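Local coordinates for protein triacylglycerol lipase (Clostridium botulinum, PDB 5AH1) that hydrolyses synthetic polyesters and, as a lipase-type esterase, probably triacylglycerols, with a zinc-binding alpha/beta-hydrolase fold, at residues A[168-171]-A[175-178]; A[184-189]-A[306-311]; A[190-195]-A[324-329]; A[201-204]-A[209-212]; A[394-397]-A[402-405]. All coordinates share one frame; numbering follows the deposited sequence.

How the contacts relate
The five contacts show that chemistry does not simply follow depth in an alpha/beta-hydrolase fold. Contacts 2 and 3 are buried and share helix 183-197: its first half offers a glutamine amide to a carbonyl near the zinc site, while its second half lays a threonine methyl against the start of strand 327-331 and the residue before it. Contacts 1, 4 and 5 are partly buried local closures, each carried by an isoleucine methyl. Contacts 1, 3 and 5 reach the same parallel sheet at different strands. Leu178 of contact 1 touches helix 183-197 in both contacts 2 and 3, and Arg189 of contact 2 meets Pro395 of contact 5. Contact 4 lies farther out, with the Glu202 side chain about 9 Å from the zinc.

Contact 1 (A[168-171]-A[175-178]); sequences KNIS and KIHL
Ile170 and Ile176 meet methyl to methyl, and their side chains cross obliquely. The CD1 of Ile170 lies 3.8 Å from the CD1 of Ile176 and 3.9 Å from the CG2 of Ile176, so one methyl settles against both branches of its partner. Ile170 reaches this far because its longer branch is stretched out: CG1 stands opposite the backbone N (chi1 -169°), and the chain continues extended to CD1. Ile176 is built differently, with CG1 placed between its own N and carbonyl carbon (chi1 66°), which leaves CG2 beside the N and turns both branches to Ile170. The pair closes the turn that leads into strand 176-181 of the parallel alpha/beta-hydrolase sheet, where Ile176 is also flanked by Val81 of strand 80-83 and Ile221 of strand 221-227, and Ile170 by Trp220. Where the turn itself comes together, the carbonyl O of Ser171 approaches the N of Lys175 to 3.6 Å without bonding to it. The Ser171 hydroxyl is occupied by the N of Asn174, inside the turn, while Lys175 carries its ammonium group away along a mostly extended chain that bends near the end, where NZ bonds to the carbonyls of Asn172 and His219.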
# COMPACT_ATOMS: atom_id res chain seq x y z
N LYS A 168 8.47 -16.89 -10.91
CA LYS A 168 9.47 -16.65 -11.93
C LYS A 168 8.96 -16.83 -13.36
O LYS A 168 9.55 -16.29 -14.29
CB LYS A 168 10.68 -17.55 -11.70
CG LYS A 168 11.50 -17.19 -10.47
CD LYS A 168 12.80 -18.02 -10.40
CE LYS A 168 12.70 -19.15 -9.39
NZ LYS A 168 12.61 -18.67 -7.98
N ASN A 169 7.87 -17.57 -13.50
CA ASN A 169 7.31 -17.91 -14.81
C ASN A 169 6.27 -16.90 -15.31
O ASN A 169 5.63 -17.12 -16.35
CB ASN A 169 6.71 -19.32 -14.78
CG ASN A 169 5.64 -19.50 -13.71
OD1 ASN A 169 5.71 -18.91 -12.62
ND2 ASN A 169 4.63 -20.33 -14.01
N ILE A 170 6.10 -15.80 -14.58
CA ILE A 170 5.15 -14.76 -14.96
C ILE A 170 5.34 -14.36 -16.42
O ILE A 170 6.46 -14.27 -16.90
CB ILE A 170 5.30 -13.52 -14.04
CG1 ILE A 170 4.14 -12.56 -14.27
CG2 ILE A 170 6.69 -12.84 -14.20
CD1 ILE A 170 4.04 -11.49 -13.16
N SER A 171 4.24 -14.16 -17.14
CA SER A 171 4.30 -13.88 -18.57
C SER A 171 2.95 -13.36 -19.03
O SER A 171 2.00 -13.28 -18.24
CB SER A 171 4.63 -15.15 -19.37
OG SER A 171 3.53 -16.03 -19.34
N LYS A 175 -0.46 -14.75 -16.08
CA LYS A 175 -0.74 -13.47 -15.46
C LYS A 175 -0.94 -13.61 -13.96
O LYS A 175 -1.05 -14.72 -13.42
CB LYS A 175 -1.99 -12.84 -16.08
CG LYS A 175 -1.96 -12.66 -17.58
CD LYS A 175 -3.20 -11.87 -18.01
CE LYS A 175 -3.45 -11.91 -19.49
NZ LYS A 175 -2.42 -11.21 -20.25
N ILE A 176 -0.97 -12.46 -13.28
CA ILE A 176 -1.27 -12.43 -11.85
C ILE A 176 -2.32 -11.37 -11.53
O ILE A 176 -2.58 -10.47 -12.31
CB ILE A 176 0.01 -12.13 -11.01
CG1 ILE A 176 0.54 -10.72 -11.29
CG2 ILE A 176 1.07 -13.19 -11.29
CD1 ILE A 176 1.72 -10.32 -10.38
N HIS A 177 -2.91 -11.51 -10.34
CA HIS A 177 -3.75 -10.49 -9.73
C HIS A 177 -2.89 -9.80 -8.67
O HIS A 177 -2.38 -10.47 -7.77
CB HIS A 177 -4.94 -11.10 -9.01
CG HIS A 177 -5.85 -11.88 -9.89
ND1 HIS A 177 -6.70 -11.28 -10.79
CD2 HIS A 177 -6.06 -13.22 -9.99
CE1 HIS A 177 -7.40 -12.22 -11.41
NE2 HIS A 177 -7.03 -13.40 -10.95
N LEU A 178 -2.74 -8.48 -8.75
CA LEU A 178 -2.02 -7.74 -7.73
C LEU A 178 -3.00 -7.13 -6.75
O LEU A 178 -3.99 -6.51 -7.16
CB LEU A 178 -1.18 -6.63 -8.35
CG LEU A 178 0.11 -7.10 -9.02
CD1 LEU A 178 0.67 -6.00 -9.93
CD2 LEU A 178 1.14 -7.51 -7.99

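Contact 2 (A[184-189]-A[306-311])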
# COMPACT_ATOMS: atom_id res chain seq x y z
N GLY A 184 0.87 0.26 -1.08
CA GLY A 184 0.96 -0.88 -1.98
C GLY A 184 0.09 -0.72 -3.22
O GLY A 184 0.49 -1.15 -4.29
N GLY A 185 -1.04 -0.04 -3.09
CA GLY A 185 -1.91 0.21 -4.23
C GLY A 185 -1.29 1.16 -5.26
O GLY A 185 -1.42 0.95 -6.46
N GLN A 186 -0.60 2.20 -4.80
CA GLN A 186 0.15 3.06 -5.71
C GLN A 186 1.27 2.28 -6.37
O GLN A 186 1.52 2.42 -7.58
CB GLN A 186 0.76 4.25 -4.98
CG GLN A 186 -0.20 5.30 -4.49
CD GLN A 186 0.56 6.36 -3.72
OE1 GLN A 186 1.27 6.03 -2.75
NE2 GLN A 186 0.46 7.61 -4.16
N THR A 187 1.97 1.46 -5.59
CA THR A 187 3.10 0.70 -6.11
C THR A 187 2.66 -0.28 -7.21
O THR A 187 3.34 -0.40 -8.22
CB THR A 187 3.79 -0.06 -4.99
OG1 THR A 187 4.27 0.87 -4.00
CG2 THR A 187 4.97 -0.89 -5.51
N ILE A 188 1.54 -0.97 -7.02
CA ILE A 188 1.10 -1.94 -8.04
C ILE A 188 0.55 -1.26 -9.28
O ILE A 188 0.72 -1.76 -10.40
CB ILE A 188 0.10 -3.02 -7.48
CG1 ILE A 188 -1.20 -2.39 -6.97
CG2 ILE A 188 0.79 -3.81 -6.38
CD1 ILE A 188 -2.25 -3.41 -6.57
N ARG A 189 -0.05 -0.07 -9.12
CA ARG A 189 -0.45 0.72 -10.29
C ARG A 189 0.78 1.06 -11.11
O ARG A 189 0.78 1.02 -12.33
CB ARG A 189 -1.18 1.99 -9.88
CG ARG A 189 -2.62 1.81 -9.38
CD ARG A 189 -3.16 3.09 -8.76
NE ARG A 189 -2.94 4.23 -9.65
CZ ARG A 189 -2.60 5.45 -9.26
NH1 ARG A 189 -2.61 5.76 -7.97
NH2 ARG A 189 -2.30 6.36 -10.16
N TYR A 306 7.07 11.97 0.24
CA TYR A 306 6.65 12.82 -0.87
C TYR A 306 5.56 12.14 -1.70
O TYR A 306 4.53 12.74 -2.02
CB TYR A 306 7.83 13.19 -1.77
CG TYR A 306 7.37 13.93 -3.00
CD1 TYR A 306 7.09 15.29 -2.95
CD2 TYR A 306 7.16 13.27 -4.20
CE1 TYR A 306 6.64 15.96 -4.07
CE2 TYR A 306 6.70 13.93 -5.30
CZ TYR A 306 6.45 15.27 -5.25
OH TYR A 306 5.98 15.91 -6.37
N ASP A 307 5.78 10.88 -2.05
CA ASP A 307 4.85 10.15 -2.90
C ASP A 307 3.47 9.95 -2.26
O ASP A 307 2.47 9.76 -2.97
CB ASP A 307 5.46 8.80 -3.30
CG ASP A 307 6.31 8.87 -4.57
OD1 ASP A 307 6.47 9.98 -5.14
OD2 ASP A 307 6.81 7.80 -5.00
N LEU A 308 3.42 9.97 -0.93
CA LEU A 308 2.19 9.88 -0.15
C LEU A 308 1.43 11.19 -0.04
O LEU A 308 0.24 11.17 0.28
CB LEU A 308 2.48 9.36 1.25
CG LEU A 308 2.91 7.89 1.32
CD1 LEU A 308 3.47 7.57 2.69
CD2 LEU A 308 1.75 6.95 0.99
N SER A 309 2.13 12.31 -0.24
CA SER A 309 1.48 13.61 -0.13
C SER A 309 0.53 13.81 -1.30
O SER A 309 0.65 13.14 -2.33
CB SER A 309 2.52 14.74 -0.12
OG SER A 309 3.13 14.94 -1.38
N THR A 310 -0.42 14.73 -1.17
CA THR A 310 -1.35 14.94 -2.27
C THR A 310 -0.64 15.47 -3.52
O THR A 310 -0.96 15.05 -4.63
CB THR A 310 -2.53 15.82 -1.85
OG1 THR A 310 -2.07 17.11 -1.42
CG2 THR A 310 -3.33 15.14 -0.72
N GLU A 311 0.32 16.38 -3.35
CA GLU A 311 1.11 16.83 -4.48
C GLU A 311 1.84 15.66 -5.18
O GLU A 311 1.89 15.59 -6.42
CB GLU A 311 2.13 17.86 -4.00
CG GLU A 311 3.03 18.46 -5.10
CD GLU A 311 4.17 19.31 -4.54
OE1 GLU A 311 4.64 18.99 -3.42
OE2 GLU A 311 4.57 20.29 -5.20
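The amide of Gln186 meets segment 306-311 mainly through its edge: NE2 points to the carbonyl O of Asp307 close to the amide plane, while the CD2 methyl of Leu308 comes to the oxygen corner from somewhat above one face. NE2 of Gln186 donates to the O of Asp307 over 3.2 Å. The bond is nearly straight (168° at the hydrogen), although the donor is tilted 34° from the carbonyl plane. CG of Gln186 lies beside the backbone N (chi1 -70°) and the chain runs on extended, carrying the amide across to the other helix. CD2 of Leu308 stays 3.9 Å from OE1 of Gln186. Asn128 serves both sides, its ND2 bonding to OE1 of Gln186 and its N to OD2 of Asp307, so the buried amide is gripped at both ends and its rotation is fixed. Gln186 sits on helix 183-197, which in this fold follows the nucleophile elbow; Gly184 would be the last glycine of a probable GxSxG motif. The opposing helix 304-308 begins just after Asp302, a zinc ligand, and the Asp307 side chain is about 8 Å from the metal. Beyond Leu308 the chain turns at Ser309, the N-cap of helix 310-317. OG of Ser309 reaches back 2.7 Å to the carbonyl O of Tyr306, on a lone pair, and the N of Ser309 bonds to the same oxygen.

Contact 3 (A[190-195]-A[324-329]); sequences TLTQLL and PDVYYF
Thr192 reaches Val326 and Tyr328 with its methyl alone. From CB, which is directed at segment 324-329, the side chain forks. One branch, OG1, lies beside the backbone N (chi1 -60°) and turns back to its own helix, where it bonds to the carbonyl O of Ile188, one turn earlier. The buried hydroxyl is thus satisfied within its own helix. With OG1 in that place, the other branch, CG2, stands opposite the backbone N and becomes the tip that crosses to the sheet. It lies 3.6 Å from OH of Tyr328 and 4.0 Å from CG2 of Val326. The tyrosine arrives from the opposite direction, and the methyl sits beyond its hydroxyl, raised from the ring plane on the same side as Val326. The approach to Val326 is one of methyl against methyl at a slant.

The phenolic oxygen has its own polar partner, the backbone N of Gln323, so the Thr192 methyl merely packs against it. Val224 and Ile221 of the adjacent strand 221-227 also touch Thr192, adding to the apolar surface under the helix, while the tyrosine ring meets Val224 and Trp415, its plane at about 45° to that of the tryptophan. Packing of the helix that follows the probable nucleophile elbow against the central parallel sheet, with other helices on the far face, is characteristic of the alpha/beta-hydrolase fold.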
# COMPACT_ATOMS: atom_id res chain seq x y z
N THR A 190 1.84 1.46 -10.41
CA THR A 190 3.10 1.92 -11.02
C THR A 190 3.79 0.77 -11.75
O THR A 190 4.24 0.91 -12.88
CB THR A 190 4.04 2.52 -9.95
OG1 THR A 190 3.37 3.60 -9.31
CG2 THR A 190 5.34 3.05 -10.55
N LEU A 191 3.86 -0.40 -11.12
CA LEU A 191 4.43 -1.56 -11.79
C LEU A 191 3.65 -1.89 -13.06
O LEU A 191 4.24 -2.17 -14.10
CB LEU A 191 4.43 -2.78 -10.86
CG LEU A 191 4.95 -4.06 -11.52
CD1 LEU A 191 6.44 -4.00 -11.72
CD2 LEU A 191 4.60 -5.31 -10.72
N THR A 192 2.32 -1.84 -12.99
CA THR A 192 1.50 -2.19 -14.14
C THR A 192 1.72 -1.20 -15.29
O THR A 192 1.84 -1.59 -16.45
CB THR A 192 0.01 -2.27 -13.73
OG1 THR A 192 -0.14 -3.27 -12.71
CG2 THR A 192 -0.85 -2.63 -14.92
N GLN A 193 1.91 0.07 -14.95
CA GLN A 193 2.20 1.11 -15.93
C GLN A 193 3.53 0.84 -16.63
O GLN A 193 3.64 0.87 -17.85
CB GLN A 193 2.23 2.48 -15.25
CG GLN A 193 2.68 3.60 -16.15
CD GLN A 193 1.68 3.93 -17.23
OE1 GLN A 193 0.47 3.78 -17.05
NE2 GLN A 193 2.19 4.37 -18.36
N LEU A 194 4.56 0.59 -15.83
CA LEU A 194 5.89 0.33 -16.37
C LEU A 194 5.92 -0.95 -17.21
O LEU A 194 6.47 -0.96 -18.31
CB LEU A 194 6.92 0.26 -15.24
CG LEU A 194 7.27 1.62 -14.61
CD1 LEU A 194 8.11 1.44 -13.37
CD2 LEU A 194 7.98 2.54 -15.60
N LEU A 195 5.34 -2.03 -16.71
CA LEU A 195 5.30 -3.26 -17.49
C LEU A 195 4.67 -3.02 -18.86
O LEU A 195 5.20 -3.42 -19.88
CB LEU A 195 4.54 -4.37 -16.75
CG LEU A 195 5.28 -5.01 -15.57
CD1 LEU A 195 4.31 -5.87 -14.79
CD2 LEU A 195 6.48 -5.81 -16.04
N PRO A 324 -5.78 -0.37 -20.47
CA PRO A 324 -7.10 -0.75 -21.02
C PRO A 324 -7.43 -2.23 -20.93
O PRO A 324 -8.59 -2.60 -21.04
CB PRO A 324 -7.00 -0.30 -22.48
CG PRO A 324 -5.54 -0.23 -22.77
CD PRO A 324 -4.91 0.23 -21.50
N ASP A 325 -6.41 -3.05 -20.72
CA ASP A 325 -6.56 -4.50 -20.66
C ASP A 325 -6.44 -5.08 -19.24
O ASP A 325 -6.26 -6.28 -19.08
CB ASP A 325 -5.54 -5.15 -21.60
CG ASP A 325 -4.08 -4.78 -21.28
OD1 ASP A 325 -3.79 -3.75 -20.63
OD2 ASP A 325 -3.20 -5.55 -21.72
N VAL A 326 -6.56 -4.22 -18.23
CA VAL A 326 -6.44 -4.62 -16.84
C VAL A 326 -7.71 -4.20 -16.09
O VAL A 326 -8.23 -3.09 -16.30
CB VAL A 326 -5.19 -3.93 -16.20
CG1 VAL A 326 -5.05 -4.27 -14.72
CG2 VAL A 326 -3.92 -4.30 -16.96
N TYR A 327 -8.19 -5.07 -15.21
CA TYR A 327 -9.29 -4.72 -14.31
C TYR A 327 -8.75 -3.99 -13.09
O TYR A 327 -7.79 -4.44 -12.49
CB TYR A 327 -10.03 -5.98 -13.85
CG TYR A 327 -10.77 -6.73 -14.93
CD1 TYR A 327 -12.04 -6.37 -15.29
CD2 TYR A 327 -10.18 -7.81 -15.57
CE1 TYR A 327 -12.73 -7.08 -16.27
CE2 TYR A 327 -10.83 -8.50 -16.55
CZ TYR A 327 -12.10 -8.13 -16.90
OH TYR A 327 -12.76 -8.84 -17.88
N TYR A 328 -9.40 -2.90 -12.70
CA TYR A 328 -9.01 -2.15 -11.51
C TYR A 328 -10.16 -2.12 -10.52
O TYR A 328 -11.30 -1.82 -10.87
CB TYR A 328 -8.57 -0.71 -11.86
CG TYR A 328 -7.29 -0.66 -12.67
CD1 TYR A 328 -7.30 -0.81 -14.04
CD2 TYR A 328 -6.07 -0.41 -12.06
CE1 TYR A 328 -6.14 -0.80 -14.78
CE2 TYR A 328 -4.91 -0.39 -12.79
CZ TYR A 328 -4.94 -0.54 -14.15
OH TYR A 328 -3.81 -0.54 -14.93
N PHE A 329 -9.84 -2.47 -9.28
CA PHE A 329 -10.78 -2.44 -8.17
C PHE A 329 -10.23 -1.58 -7.07
O PHE A 329 -9.06 -1.69 -6.75
CB PHE A 329 -11.02 -3.86 -7.63
CG PHE A 329 -11.59 -4.78 -8.66
CD1 PHE A 329 -12.97 -4.82 -8.89
CD2 PHE A 329 -10.76 -5.57 -9.43
CE1 PHE A 329 -13.50 -5.65 -9.85
CE2 PHE A 329 -11.29 -6.38 -10.40
CZ PHE A 329 -12.65 -6.43 -10.62

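Contact 4 (A[201-204]-A[209-212])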
# COMPACT_ATOMS: atom_id res chain seq x y z
N GLU A 201 12.32 7.84 -20.39
CA GLU A 201 13.60 8.35 -19.89
C GLU A 201 14.64 7.24 -19.86
O GLU A 201 15.78 7.44 -20.26
CB GLU A 201 13.47 8.95 -18.48
CG GLU A 201 12.52 10.13 -18.39
CD GLU A 201 11.12 9.72 -17.92
OE1 GLU A 201 10.53 8.78 -18.51
OE2 GLU A 201 10.61 10.33 -16.95
N GLU A 202 14.24 6.05 -19.39
CA GLU A 202 15.19 4.95 -19.35
C GLU A 202 15.53 4.44 -20.76
O GLU A 202 16.68 4.15 -21.06
CB GLU A 202 14.67 3.81 -18.49
CG GLU A 202 14.47 4.15 -17.03
CD GLU A 202 15.71 4.68 -16.34
OE1 GLU A 202 16.85 4.38 -16.77
OE2 GLU A 202 15.51 5.38 -15.32
N ILE A 203 14.52 4.30 -21.60
CA ILE A 203 14.74 3.80 -22.95
C ILE A 203 15.70 4.70 -23.72
O ILE A 203 16.54 4.21 -24.47
CB ILE A 203 13.39 3.69 -23.72
CG1 ILE A 203 12.54 2.55 -23.15
CG2 ILE A 203 13.61 3.50 -25.22
CD1 ILE A 203 11.09 2.63 -23.58
N ASN A 204 15.56 6.02 -23.54
CA ASN A 204 16.31 6.97 -24.36
C ASN A 204 17.69 7.33 -23.82
O ASN A 204 18.43 8.01 -24.50
CB ASN A 204 15.50 8.26 -24.55
CG ASN A 204 14.28 8.06 -25.41
OD1 ASN A 204 14.23 7.15 -26.24
ND2 ASN A 204 13.28 8.92 -25.25
N ASN A 209 22.36 -2.70 -20.78
CA ASN A 209 21.53 -3.74 -20.18
C ASN A 209 20.36 -3.18 -19.40
O ASN A 209 20.15 -3.49 -18.23
CB ASN A 209 22.38 -4.69 -19.34
CG ASN A 209 23.39 -5.40 -20.19
OD1 ASN A 209 23.02 -6.19 -21.08
ND2 ASN A 209 24.66 -5.13 -19.96
N ILE A 210 19.56 -2.36 -20.08
CA ILE A 210 18.36 -1.80 -19.49
C ILE A 210 17.52 -2.93 -18.87
O ILE A 210 17.41 -4.04 -19.40
CB ILE A 210 17.54 -1.01 -20.54
CG1 ILE A 210 16.40 -0.23 -19.90
CG2 ILE A 210 17.03 -1.94 -21.66
CD1 ILE A 210 15.68 0.70 -20.86
N SER A 211 16.91 -2.65 -17.73
CA SER A 211 15.97 -3.62 -17.16
C SER A 211 14.81 -3.84 -18.13
O SER A 211 14.25 -2.88 -18.65
CB SER A 211 15.39 -3.10 -15.85
OG SER A 211 14.42 -4.03 -15.37
N PRO A 212 14.40 -5.11 -18.33
CA PRO A 212 13.23 -5.35 -19.18
C PRO A 212 12.00 -4.57 -18.70
O PRO A 212 11.13 -4.25 -19.51
CB PRO A 212 13.01 -6.85 -19.04
CG PRO A 212 14.41 -7.41 -18.82
CD PRO A 212 15.08 -6.36 -17.95
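Glu202 and Ile210 face each other with CA atoms 7.5 Å apart, the first in a helical turn and the second in an extended loop. The loop comes back after Asn209, whose backbone takes left-handed angles. Both segments belong to the long connection between strands 176-181 and 221-227, a beta-alpha-beta crossover of the alpha/beta-hydrolase sheet that here carries the extra helix 200-204. Ile210 does the touching through one atom. Its CG1 stands opposite the backbone N (chi1 -171°) and the chain runs on extended, so that CD1 is delivered onto the flat peptide group joining Glu202 to Ile203. This methyl lies over the face of that group, 3.7 Å from C of Glu202 and 3.9 Å from N of Ile203. It also meets the CB of Glu202, and more loosely the CG1 of Ile203. The glutamate chain bends at chi2 and takes its carboxylate elsewhere: OE2 accepts from the backbone N of His150, and OE1 from the N of Ala149 and NE2 of Gln207. Glu202 thus probably acts in the second shell, steadying the start of helix 148-154, which carries the zinc ligand His150. The closest approach of the two segments is from CD1 of Ile210 to the carbonyl O of Glu202, at 3.6 Å.

Contact 5 (A[394-397]-A[402-405])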
# COMPACT_ATOMS: atom_id res chain seq x y z
N GLY A 394 -9.70 5.78 -6.26
CA GLY A 394 -8.94 5.78 -7.49
C GLY A 394 -8.31 7.14 -7.69
O GLY A 394 -8.68 8.09 -7.01
N PRO A 395 -7.36 7.21 -8.62
CA PRO A 395 -6.68 8.48 -8.88
C PRO A 395 -7.61 9.44 -9.61
O PRO A 395 -8.27 9.04 -10.58
CB PRO A 395 -5.51 8.05 -9.77
CG PRO A 395 -6.05 6.83 -10.50
CD PRO A 395 -6.85 6.11 -9.47
N LYS A 396 -7.64 10.69 -9.14
CA LYS A 396 -8.43 11.77 -9.72
C LYS A 396 -7.56 13.01 -9.93
O LYS A 396 -7.66 13.64 -10.99
CB LYS A 396 -9.63 12.09 -8.83
CG LYS A 396 -10.58 10.90 -8.69
CD LYS A 396 -11.70 11.13 -7.72
CE LYS A 396 -11.28 11.25 -6.27
NZ LYS A 396 -10.47 10.11 -5.75
N LEU A 397 -6.72 13.36 -8.96
CA LEU A 397 -5.79 14.48 -9.13
C LEU A 397 -4.84 14.16 -10.26
O LEU A 397 -4.17 13.14 -10.25
CB LEU A 397 -4.98 14.71 -7.85
CG LEU A 397 -5.74 15.00 -6.55
CD1 LEU A 397 -4.73 15.13 -5.39
CD2 LEU A 397 -6.61 16.24 -6.64
N VAL A 402 -10.98 6.56 -15.54
CA VAL A 402 -12.40 6.54 -15.27
C VAL A 402 -12.63 5.78 -13.98
O VAL A 402 -12.06 4.70 -13.77
CB VAL A 402 -13.16 5.89 -16.44
CG1 VAL A 402 -14.64 5.66 -16.10
CG2 VAL A 402 -13.03 6.77 -17.67
N ILE A 403 -13.49 6.34 -13.13
CA ILE A 403 -13.94 5.70 -11.90
C ILE A 403 -15.45 5.66 -11.89
O ILE A 403 -16.11 6.68 -12.07
CB ILE A 403 -13.46 6.49 -10.65
CG1 ILE A 403 -11.94 6.68 -10.67
CG2 ILE A 403 -13.91 5.81 -9.35
CD1 ILE A 403 -11.43 7.64 -9.61
N GLU A 404 -16.01 4.47 -11.67
CA GLU A 404 -17.45 4.34 -11.47
C GLU A 404 -17.69 3.47 -10.26
O GLU A 404 -16.96 2.51 -10.02
CB GLU A 404 -18.12 3.67 -12.66
CG GLU A 404 -17.98 4.38 -13.99
CD GLU A 404 -18.67 3.59 -15.11
OE1 GLU A 404 -19.49 2.68 -14.80
OE2 GLU A 404 -18.39 3.84 -16.30
N GLN A 405 -18.74 3.78 -9.51
CA GLN A 405 -19.13 2.92 -8.41
C GLN A 405 -19.63 1.59 -8.97
O GLN A 405 -20.33 1.55 -9.98
CB GLN A 405 -20.18 3.59 -7.52
CG GLN A 405 -19.72 4.92 -6.88
CD GLN A 405 -18.45 4.81 -6.03
OE1 GLN A 405 -18.39 4.04 -5.07
NE2 GLN A 405 -17.43 5.60 -6.39
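This is a local apolar contact at the margin of the central sheet, where Ile403 of an outermost strand, 403-405, reaches back to the loop that precedes it, 394-397. Nearly all of it passes through a single methyl. With CG1 beside the backbone N (chi1 -55°) and the chain extended beyond, CD1 of Ile403 is thrust into the bend of the loop. There it lies 3.7 Å from the C of Gly394 and 3.6 Å from the carbonyl O of Pro395. It presses hardest on Lys396: the distance from CD1 of Ile403 to CG of Lys396 is 3.5 Å, tighter than a usual carbon contact. The two side chains cross there at about a right angle.

Lys396 presents its methylenes to the methyl and folds its charged end back over the loop. Bends at chi3 and chi4 bring NZ of Lys396 to the carbonyl O of Gly394 at 3.0 Å, nearly along the C=O axis. The same ammonium group forms salt bridges with Asp232 and Asp393 and bonds to the carbonyl of Ile390, a gathering of acceptors that probably favours its charged state. Gly394 takes backbone angles that call for glycine, and with no side chain there CD1 of Ile403 can lie close to its main chain.

Behind the contact, Pro395 and Ile403 both rest on Trp415 of the neighbouring strand 415-417, and Ala417 adds to the apolar bed of Ile403. Backbone hydrogen bonds between Glu404 and both Trp415 and Ala417 join the edge strand to the parallel sheet that defines the alpha/beta-hydrolase fold.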